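Local coordinates for protein sugar-phosphate aldolase (Thermotoga maritima, PDB 1PVT) that belongs to the class II aldolase and adducin N-terminal domain (AraD-like) family, with helices packed on a central mixed beta-sheet, at residues Glu9-Lys20 and Asp202-Glu211; Asp75-His83 and Ile92-Thr100. All blocks are in the same frame, centred on the assembly; numbering follows the deposited sequence.

How the contacts relate
Contact 1 pairs two helices from opposite ends of the chain, helix 2-19 and helix 203-224, whereas contact 2 ties strand 79-84 to the turn that follows strand 89-92. Along the chain the order is 9-20, 75-83, 92-100, 202-211, so contact 2 is nested inside the loop that contact 1 closes. Their centres lie about 18 Å apart on the same mixed sheet, where strand 58-63 separates strand 79-84 from strand 28-34, the strand beneath both helices. Helix 2-19 bridges the two: Ile10 CG2 reaches Ile79 CD1 at 3.4 Å, and Gln11 packs on Asp76. Helix 2-19 thus packs against helix 203-224 in contact 1 and against the start of strand 79-84 in contact 2.

Contact 1: Glu9-Lys20 and Asp202-Glu211; sequences EIQKVAYWLAIK and DVAEAYDRVE
Helix packing on one face of the central sheet of this AraD-like fold brings the chain's first and last helices together: segments 9-19 and 203-211 run nearly parallel, 18° between their directions, with axes 9.6 Å apart. At the N-terminal end of both segments, the carboxylate of Glu9 reaches across to the first turn of the partner helix. Its OE2 takes the N-H of Ala204 at 3.2 Å, almost straight (165°) and nearly along the C-O axis. The same turn is capped from within, because Asp202, the N-cap, accepts Glu205 N at OD1. Two carboxylates are therefore crowded here, Glu9 OE2 lying 3.3 Å from Asp202 OD2 with their planes strongly turned against each other; the helix N-terminus probably eases that repulsion.

Further along the helices the seam becomes apolar. Val203 holds CG1 between its backbone N and carbonyl carbon (chi1 76°), which sets both methyls against Val13, CG1 at 3.6 Å from Val13 CG2. On the sheet side, Val13 and Val203 both rest on Ile30 of strand 28-34, so the pair lies between the two helices and that strand. Next comes Tyr207, whose ring swings out with CG opposite the backbone N and crosses to the other helix. Val13 CG1 packs on its CB at 3.9 Å, and Trp16 CB lies obliquely 3.7 Å from CZ; Leu17 is also near the ring, but its exact placing is doubtful. The hydroxyl ends beside the aliphatic part of Lys20, with OH 3.4 Å from CD. Lys20, just past its helix, bends at chi3 and crosses the extended Glu211 at about a right angle, its NZ making a 2.6 Å salt bridge to Glu211 OE1 from above the carboxylate plane.

Contact 2: Asp75-His83 and Ile92-Thr100; sequences DDSKICLLH and ILHGNGKPT
His94 lays its imidazole alongside the start of strand 79-84, one face over the carbonyl oxygen of Ile79, with CD2 3.6 Å from that O. CG sits opposite the backbone N (chi1 -178°), which carries the ring back along the strand toward Asp76. The carboxylate of Asp76 stands at the ring edge, its CG in the ring plane but the group itself turned 52° from it, and His94 NE2 gives OD2 a weak hydrogen bond of 3.4 Å. Closer to the backbone, the CB atoms of His94 and Leu81 meet at 3.7 Å.

Leu93, the neighbouring residue, also faces Leu81, the two side chains crossing at a slant with Leu81 CD2 3.5 Å from Leu93 CB; both also touch Pro38. Leu93 and His94 can both face Leu81 because the antiparallel pairing is broken by a classic beta bulge. Leu81 O takes Leu93 N at 3.0 Å and, more weakly, His94 N, while Leu81 N returns a bond to His94 O. That same His94 oxygen also receives a CA-H...O contact from Cys80. Beyond the bulge, the side chains on the opposite face are Leu82 and Ile92, lying side by side and pointing the same way, with Leu82 CD2 3.5 Å from Ile92 CG1. The other methyl of Leu82, CD1, meets Pro99 at CG, the two side chains set obliquely.

Gly95, with a positive phi of 131°, passes close beside Cys80, whose SG packs against Gly97 O at 3.6 Å. Ahead of the strand, at the 3-10 turn, an Asx turn holds Ser77: Asp75 OD1 accepts Ser77 N, and Ser77 OG donates to Asp75 OD2 at 2.6 Å. Ser77 O in turn receives a weak bond from Asn96 N.

Contact 1: Glu9-Lys20 and Asp202-Glu211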
loop_
_atom_site.group_PDB
_atom_site.type_symbol
_atom_site.label_atom_id
_atom_site.label_comp_id
_atom_site.label_asym_id
_atom_site.label_seq_id
_atom_site.Cartn_x
_atom_site.Cartn_y
_atom_site.Cartn_z
ATOM N N GLU A 9 14.868 1.697 3.329
ATOM C CA GLU A 9 13.849 0.831 3.917
ATOM C C GLU A 9 12.791 0.501 2.890
ATOM O O GLU A 9 12.207 -0.585 2.892
ATOM C CB GLU A 9 13.195 1.508 5.114
ATOM C CG GLU A 9 12.851 0.530 6.219
ATOM C CD GLU A 9 11.732 1.034 7.118
ATOM O OE1 GLU A 9 11.843 2.192 7.610
ATOM O OE2 GLU A 9 10.751 0.266 7.327
ATOM N N ILE A 10 12.535 1.460 2.018
ATOM C CA ILE A 10 11.571 1.266 0.959
ATOM C C ILE A 10 12.173 0.377 -0.118
ATOM O O ILE A 10 11.532 -0.564 -0.583
ATOM C CB ILE A 10 11.173 2.606 0.325
ATOM C CG1 ILE A 10 10.227 3.343 1.280
ATOM C CG2 ILE A 10 10.568 2.382 -1.085
ATOM C CD1 ILE A 10 9.641 4.638 0.708
ATOM N N GLN A 11 13.404 0.682 -0.519
ATOM C CA GLN A 11 14.080 -0.095 -1.545
ATOM C C GLN A 11 14.204 -1.556 -1.147
ATOM O O GLN A 11 13.985 -2.449 -1.966
ATOM C CB GLN A 11 15.452 0.490 -1.814
ATOM C CG GLN A 11 15.385 1.796 -2.550
ATOM C CD GLN A 11 16.753 2.289 -2.957
ATOM O OE1 GLN A 11 17.576 2.641 -2.108
ATOM N NE2 GLN A 11 17.014 2.308 -4.263
ATOM N N LYS A 12 14.546 -1.796 0.112
ATOM C CA LYS A 12 14.673 -3.156 0.611
ATOM C C LYS A 12 13.346 -3.896 0.433
ATOM O O LYS A 12 13.324 -5.039 -0.019
ATOM C CB LYS A 12 15.094 -3.139 2.081
ATOM C CG LYS A 12 15.174 -4.514 2.722
ATOM C CD LYS A 12 15.812 -4.464 4.114
ATOM C CE LYS A 12 15.731 -5.827 4.824
ATOM N NZ LYS A 12 16.418 -6.924 4.072
ATOM N N VAL A 13 12.238 -3.243 0.771
ATOM C CA VAL A 13 10.909 -3.852 0.620
ATOM C C VAL A 13 10.577 -4.119 -0.855
ATOM O O VAL A 13 9.977 -5.143 -1.188
ATOM C CB VAL A 13 9.804 -2.947 1.251
ATOM C CG1 VAL A 13 8.411 -3.354 0.742
ATOM C CG2 VAL A 13 9.874 -3.038 2.781
ATOM N N ALA A 14 10.969 -3.198 -1.728
ATOM C CA ALA A 14 10.725 -3.347 -3.153
ATOM C C ALA A 14 11.400 -4.610 -3.605
ATOM O O ALA A 14 10.845 -5.369 -4.384
ATOM C CB ALA A 14 11.303 -2.190 -3.901
ATOM N N TYR A 15 12.612 -4.832 -3.113
ATOM C CA TYR A 15 13.370 -6.019 -3.479
ATOM C C TYR A 15 12.653 -7.290 -3.080
ATOM O O TYR A 15 12.382 -8.147 -3.916
ATOM C CB TYR A 15 14.732 -6.024 -2.810
ATOM C CG TYR A 15 15.489 -7.288 -3.095
ATOM C CD1 TYR A 15 15.999 -7.535 -4.364
ATOM C CD2 TYR A 15 15.642 -8.271 -2.114
ATOM C CE1 TYR A 15 16.640 -8.727 -4.661
ATOM C CE2 TYR A 15 16.280 -9.474 -2.396
ATOM C CZ TYR A 15 16.778 -9.699 -3.680
ATOM O OH TYR A 15 17.395 -10.897 -4.002
ATOM N N TRP A 16 12.353 -7.422 -1.797
ATOM C CA TRP A 16 11.678 -8.613 -1.330
ATOM C C TRP A 16 10.364 -8.871 -2.027
ATOM O O TRP A 16 9.971 -10.015 -2.249
ATOM C CB TRP A 16 11.493 -8.526 0.172
ATOM C CG TRP A 16 12.762 -8.889 0.816
ATOM C CD1 TRP A 16 13.747 -8.045 1.252
ATOM C CD2 TRP A 16 13.285 -10.212 0.927
ATOM N NE1 TRP A 16 14.862 -8.766 1.619
ATOM C CE2 TRP A 16 14.604 -10.101 1.428
ATOM C CE3 TRP A 16 12.763 -11.489 0.644
ATOM C CZ2 TRP A 16 15.413 -11.218 1.652
ATOM C CZ3 TRP A 16 13.563 -12.596 0.865
ATOM C CH2 TRP A 16 14.878 -12.454 1.366
ATOM N N LEU A 17 9.692 -7.791 -2.377
ATOM C CA LEU A 17 8.418 -7.842 -3.079
ATOM C C LEU A 17 8.616 -8.536 -4.445
ATOM O O LEU A 17 7.843 -9.423 -4.830
ATOM C CB LEU A 17 7.924 -6.400 -3.280
ATOM C CG LEU A 17 6.537 -5.915 -2.857
ATOM C CD1 LEU A 17 6.000 -6.741 -1.726
ATOM C CD2 LEU A 17 6.637 -4.455 -2.439
ATOM N N ALA A 18 9.664 -8.124 -5.161
ATOM C CA ALA A 18 9.983 -8.668 -6.478
ATOM C C ALA A 18 10.525 -10.089 -6.419
ATOM O O ALA A 18 10.085 -10.963 -7.159
ATOM C CB ALA A 18 10.985 -7.762 -7.180
ATOM N N ILE A 19 11.478 -10.316 -5.529
ATOM C CA ILE A 19 12.093 -11.629 -5.395
ATOM C C ILE A 19 11.104 -12.701 -4.979
ATOM O O ILE A 19 11.248 -13.841 -5.378
ATOM C CB ILE A 19 13.241 -11.607 -4.368
ATOM C CG1 ILE A 19 14.245 -12.698 -4.691
ATOM C CG2 ILE A 19 12.703 -11.828 -2.966
ATOM C CD1 ILE A 19 15.121 -12.383 -5.858
ATOM N N LYS A 20 10.110 -12.352 -4.171
ATOM C CA LYS A 20 9.148 -13.354 -3.745
ATOM C C LYS A 20 7.943 -13.359 -4.656
ATOM O O LYS A 20 6.940 -14.012 -4.378
ATOM C CB LYS A 20 8.747 -13.133 -2.293
ATOM C CG LYS A 20 9.928 -13.321 -1.374
ATOM C CD LYS A 20 9.553 -13.266 0.088
ATOM C CE LYS A 20 8.692 -14.443 0.481
ATOM N NZ LYS A 20 8.352 -14.421 1.928
ATOM N N ASP A 202 5.794 1.265 9.847
ATOM C CA ASP A 202 6.819 1.551 8.837
ATOM C C ASP A 202 6.658 0.589 7.659
ATOM O O ASP A 202 6.003 -0.452 7.790
ATOM C CB ASP A 202 8.228 1.440 9.435
ATOM C CG ASP A 202 8.529 0.060 9.990
ATOM O OD1 ASP A 202 7.630 -0.812 9.967
ATOM O OD2 ASP A 202 9.676 -0.150 10.455
ATOM N N VAL A 203 7.251 0.934 6.517
ATOM C CA VAL A 203 7.108 0.105 5.332
ATOM C C VAL A 203 7.349 -1.367 5.615
ATOM O O VAL A 203 6.560 -2.218 5.198
ATOM C CB VAL A 203 8.032 0.561 4.196
ATOM C CG1 VAL A 203 9.462 0.146 4.467
ATOM C CG2 VAL A 203 7.538 -0.016 2.897
ATOM N N ALA A 204 8.421 -1.672 6.339
ATOM C CA ALA A 204 8.749 -3.057 6.676
ATOM C C ALA A 204 7.582 -3.783 7.339
ATOM O O ALA A 204 7.377 -4.975 7.107
ATOM C CB ALA A 204 9.970 -3.102 7.593
ATOM N N GLU A 205 6.827 -3.075 8.174
ATOM C CA GLU A 205 5.685 -3.680 8.852
ATOM C C GLU A 205 4.541 -3.905 7.860
ATOM O O GLU A 205 3.844 -4.921 7.929
ATOM C CB GLU A 205 5.216 -2.798 10.014
ATOM C CG GLU A 205 3.940 -3.305 10.693
ATOM C CD GLU A 205 3.522 -2.468 11.898
ATOM O OE1 GLU A 205 4.121 -2.637 12.985
ATOM O OE2 GLU A 205 2.594 -1.637 11.758
ATOM N N ALA A 206 4.346 -2.957 6.943
ATOM C CA ALA A 206 3.306 -3.096 5.936
ATOM C C ALA A 206 3.646 -4.348 5.130
ATOM O O ALA A 206 2.805 -5.224 4.956
ATOM C CB ALA A 206 3.277 -1.878 5.035
ATOM N N TYR A 207 4.887 -4.436 4.651
ATOM C CA TYR A 207 5.325 -5.596 3.881
ATOM C C TYR A 207 5.062 -6.891 4.639
ATOM O O TYR A 207 4.645 -7.891 4.057
ATOM C CB TYR A 207 6.815 -5.517 3.573
ATOM C CG TYR A 207 7.315 -6.733 2.825
ATOM C CD1 TYR A 207 7.001 -6.929 1.490
ATOM C CD2 TYR A 207 8.050 -7.715 3.467
ATOM C CE1 TYR A 207 7.401 -8.065 0.821
ATOM C CE2 TYR A 207 8.452 -8.856 2.800
ATOM C CZ TYR A 207 8.121 -9.021 1.480
ATOM O OH TYR A 207 8.499 -10.153 0.815
ATOM N N ASP A 208 5.329 -6.878 5.937
ATOM C CA ASP A 208 5.109 -8.053 6.769
ATOM C C ASP A 208 3.659 -8.535 6.739
ATOM O O ASP A 208 3.392 -9.731 6.843
ATOM C CB ASP A 208 5.505 -7.753 8.215
ATOM C CG ASP A 208 6.942 -8.098 8.500
ATOM O OD1 ASP A 208 7.758 -8.016 7.561
ATOM O OD2 ASP A 208 7.254 -8.440 9.659
ATOM N N ARG A 209 2.717 -7.614 6.612
ATOM C CA ARG A 209 1.320 -8.013 6.584
ATOM C C ARG A 209 0.933 -8.579 5.220
ATOM O O ARG A 209 0.050 -9.423 5.126
ATOM C CB ARG A 209 0.432 -6.833 6.951
ATOM C CG ARG A 209 0.704 -6.250 8.333
ATOM C CD ARG A 209 -0.315 -5.154 8.600
ATOM N NE ARG A 209 0.174 -4.048 9.421
ATOM C CZ ARG A 209 0.099 -4.004 10.742
ATOM N NH1 ARG A 209 -0.444 -5.010 11.411
ATOM N NH2 ARG A 209 0.542 -2.936 11.383
ATOM N N VAL A 210 1.585 -8.112 4.161
ATOM C CA VAL A 210 1.308 -8.635 2.835
ATOM C C VAL A 210 1.715 -10.097 2.878
ATOM O O VAL A 210 0.902 -10.984 2.633
ATOM C CB VAL A 210 2.140 -7.936 1.774
ATOM C CG1 VAL A 210 1.972 -8.637 0.453
ATOM C CG2 VAL A 210 1.710 -6.504 1.658
ATOM N N GLU A 211 2.981 -10.342 3.208
ATOM C CA GLU A 211 3.512 -11.701 3.305
ATOM C C GLU A 211 2.534 -12.609 4.022
ATOM O O GLU A 211 2.062 -13.602 3.468
ATOM C CB GLU A 211 4.823 -11.704 4.074
ATOM C CG GLU A 211 6.034 -11.651 3.214
ATOM C CD GLU A 211 7.281 -11.965 4.001
ATOM O OE1 GLU A 211 8.335 -12.203 3.375
ATOM O OE2 GLU A 211 7.208 -11.970 5.252
#

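Contact 2: Asp75-His83 and Ile92-Thr100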
loop_
_atom_site.group_PDB
_atom_site.type_symbol
_atom_site.label_atom_id
_atom_site.label_comp_id
_atom_site.label_asym_id
_atom_site.label_seq_id
_atom_site.Cartn_x
_atom_site.Cartn_y
_atom_site.Cartn_z
ATOM N N ASP A 75 17.348 1.458 -8.109
ATOM C CA ASP A 75 17.421 2.858 -8.499
ATOM C C ASP A 75 16.490 3.724 -7.649
ATOM O O ASP A 75 15.278 3.716 -7.847
ATOM C CB ASP A 75 17.065 2.951 -9.991
ATOM C CG ASP A 75 17.109 4.364 -10.529
ATOM O OD1 ASP A 75 17.871 5.200 -9.991
ATOM O OD2 ASP A 75 16.390 4.632 -11.516
ATOM N N ASP A 76 17.058 4.474 -6.707
ATOM C CA ASP A 76 16.259 5.323 -5.826
ATOM C C ASP A 76 15.721 6.553 -6.551
ATOM O O ASP A 76 15.049 7.389 -5.953
ATOM C CB ASP A 76 17.086 5.751 -4.617
ATOM C CG ASP A 76 18.059 6.852 -4.950
ATOM O OD1 ASP A 76 18.651 6.817 -6.052
ATOM O OD2 ASP A 76 18.240 7.752 -4.105
ATOM N N SER A 77 16.019 6.666 -7.840
ATOM C CA SER A 77 15.520 7.786 -8.614
ATOM C C SER A 77 14.080 7.445 -8.944
ATOM O O SER A 77 13.334 8.281 -9.438
ATOM C CB SER A 77 16.277 7.926 -9.916
ATOM O OG SER A 77 15.701 7.057 -10.865
ATOM N N LYS A 78 13.707 6.192 -8.693
ATOM C CA LYS A 78 12.350 5.718 -8.954
ATOM C C LYS A 78 11.456 5.975 -7.743
ATOM O O LYS A 78 10.328 5.496 -7.694
ATOM C CB LYS A 78 12.344 4.218 -9.247
ATOM C CG LYS A 78 13.263 3.770 -10.368
ATOM C CD LYS A 78 12.677 4.022 -11.751
ATOM C CE LYS A 78 13.540 3.386 -12.852
ATOM N NZ LYS A 78 12.887 3.418 -14.198
ATOM N N ILE A 79 11.964 6.706 -6.755
ATOM C CA ILE A 79 11.178 7.020 -5.561
ATOM C C ILE A 79 11.022 8.528 -5.444
ATOM O O ILE A 79 12.006 9.258 -5.530
ATOM C CB ILE A 79 11.857 6.492 -4.276
ATOM C CG1 ILE A 79 11.909 4.957 -4.307
ATOM C CG2 ILE A 79 11.107 7.009 -3.040
ATOM C CD1 ILE A 79 12.554 4.326 -3.089
ATOM N N CYS A 80 9.790 8.992 -5.246
ATOM C CA CYS A 80 9.524 10.425 -5.141
ATOM C C CYS A 80 9.320 10.939 -3.725
ATOM O O CYS A 80 8.595 10.347 -2.923
ATOM C CB CYS A 80 8.297 10.810 -5.984
ATOM S SG CYS A 80 8.500 10.687 -7.779
ATOM N N LEU A 81 9.999 12.040 -3.425
ATOM C CA LEU A 81 9.858 12.704 -2.140
ATOM C C LEU A 81 8.990 13.886 -2.506
ATOM O O LEU A 81 9.317 14.649 -3.411
ATOM C CB LEU A 81 11.185 13.219 -1.602
ATOM C CG LEU A 81 10.936 14.207 -0.457
ATOM C CD1 LEU A 81 10.199 13.527 0.684
ATOM C CD2 LEU A 81 12.253 14.753 0.028
ATOM N N LEU A 82 7.879 14.041 -1.811
ATOM C CA LEU A 82 6.987 15.125 -2.147
ATOM C C LEU A 82 6.544 15.928 -0.956
ATOM O O LEU A 82 6.480 15.425 0.168
ATOM C CB LEU A 82 5.752 14.566 -2.829
ATOM C CG LEU A 82 6.012 13.619 -3.990
ATOM C CD1 LEU A 82 4.688 13.008 -4.400
ATOM C CD2 LEU A 82 6.681 14.362 -5.152
ATOM N N HIS A 83 6.235 17.190 -1.211
ATOM C CA HIS A 83 5.728 18.053 -0.168
ATOM C C HIS A 83 4.286 18.309 -0.592
ATOM O O HIS A 83 4.024 18.867 -1.671
ATOM C CB HIS A 83 6.525 19.356 -0.088
ATOM C CG HIS A 83 6.132 20.228 1.066
ATOM N ND1 HIS A 83 5.941 19.734 2.340
ATOM C CD2 HIS A 83 5.893 21.558 1.139
ATOM C CE1 HIS A 83 5.598 20.723 3.147
ATOM N NE2 HIS A 83 5.562 21.840 2.443
ATOM N N ILE A 92 7.889 18.496 -6.151
ATOM C CA ILE A 92 8.777 17.350 -6.152
ATOM C C ILE A 92 10.176 17.718 -5.677
ATOM O O ILE A 92 10.843 18.559 -6.278
ATOM C CB ILE A 92 8.889 16.756 -7.545
ATOM C CG1 ILE A 92 7.516 16.261 -7.992
ATOM C CG2 ILE A 92 9.920 15.640 -7.548
ATOM C CD1 ILE A 92 7.492 15.699 -9.411
ATOM N N LEU A 93 10.608 17.080 -4.590
ATOM C CA LEU A 93 11.937 17.296 -4.007
ATOM C C LEU A 93 12.923 16.283 -4.595
ATOM O O LEU A 93 14.030 16.648 -5.000
ATOM C CB LEU A 93 11.890 17.138 -2.481
ATOM C CG LEU A 93 11.430 18.318 -1.611
ATOM C CD1 LEU A 93 10.066 18.815 -2.063
ATOM C CD2 LEU A 93 11.391 17.888 -0.144
ATOM N N HIS A 94 12.520 15.011 -4.621
ATOM C CA HIS A 94 13.342 13.949 -5.197
ATOM C C HIS A 94 12.494 13.139 -6.186
ATOM O O HIS A 94 11.264 13.061 -6.051
ATOM C CB HIS A 94 13.923 13.035 -4.099
ATOM C CG HIS A 94 14.812 11.938 -4.625
ATOM N ND1 HIS A 94 15.607 12.089 -5.747
ATOM C CD2 HIS A 94 15.038 10.678 -4.177
ATOM C CE1 HIS A 94 16.277 10.970 -5.967
ATOM N NE2 HIS A 94 15.951 10.098 -5.029
ATOM N N GLY A 95 13.156 12.565 -7.190
ATOM C CA GLY A 95 12.464 11.769 -8.187
ATOM C C GLY A 95 12.842 12.154 -9.601
ATOM O O GLY A 95 13.449 13.195 -9.824
ATOM N N ASN A 96 12.487 11.312 -10.563
ATOM C CA ASN A 96 12.791 11.588 -11.956
ATOM C C ASN A 96 11.529 11.788 -12.768
ATOM O O ASN A 96 11.572 12.339 -13.866
ATOM C CB ASN A 96 13.620 10.454 -12.543
ATOM C CG ASN A 96 15.099 10.715 -12.429
ATOM O OD1 ASN A 96 15.552 11.376 -11.497
ATOM N ND2 ASN A 96 15.865 10.188 -13.375
ATOM N N GLY A 97 10.403 11.343 -12.223
ATOM C CA GLY A 97 9.135 11.502 -12.912
ATOM C C GLY A 97 8.044 11.953 -11.960
ATOM O O GLY A 97 8.326 12.474 -10.882
ATOM N N LYS A 98 6.794 11.777 -12.362
ATOM C CA LYS A 98 5.681 12.146 -11.504
ATOM C C LYS A 98 5.381 10.908 -10.689
ATOM O O LYS A 98 5.692 9.797 -11.110
ATOM C CB LYS A 98 4.461 12.523 -12.338
ATOM C CG LYS A 98 4.654 13.791 -13.124
ATOM C CD LYS A 98 3.490 14.053 -14.050
ATOM C CE LYS A 98 3.549 15.467 -14.614
ATOM N NZ LYS A 98 3.423 16.503 -13.539
ATOM N N PRO A 99 4.778 11.072 -9.506
ATOM C CA PRO A 99 4.486 9.873 -8.721
ATOM C C PRO A 99 3.598 8.909 -9.514
ATOM O O PRO A 99 3.239 9.157 -10.673
ATOM C CB PRO A 99 3.769 10.427 -7.489
ATOM C CG PRO A 99 4.281 11.821 -7.383
ATOM C CD PRO A 99 4.318 12.283 -8.809
ATOM N N THR A 100 3.252 7.802 -8.872
ATOM C CA THR A 100 2.405 6.796 -9.483
ATOM C C THR A 100 1.002 7.334 -9.723
ATOM O O THR A 100 0.546 8.246 -9.042
ATOM C CB THR A 100 2.294 5.560 -8.581
ATOM O OG1 THR A 100 1.143 4.801 -8.962
ATOM C CG2 THR A 100 2.160 5.970 -7.128
#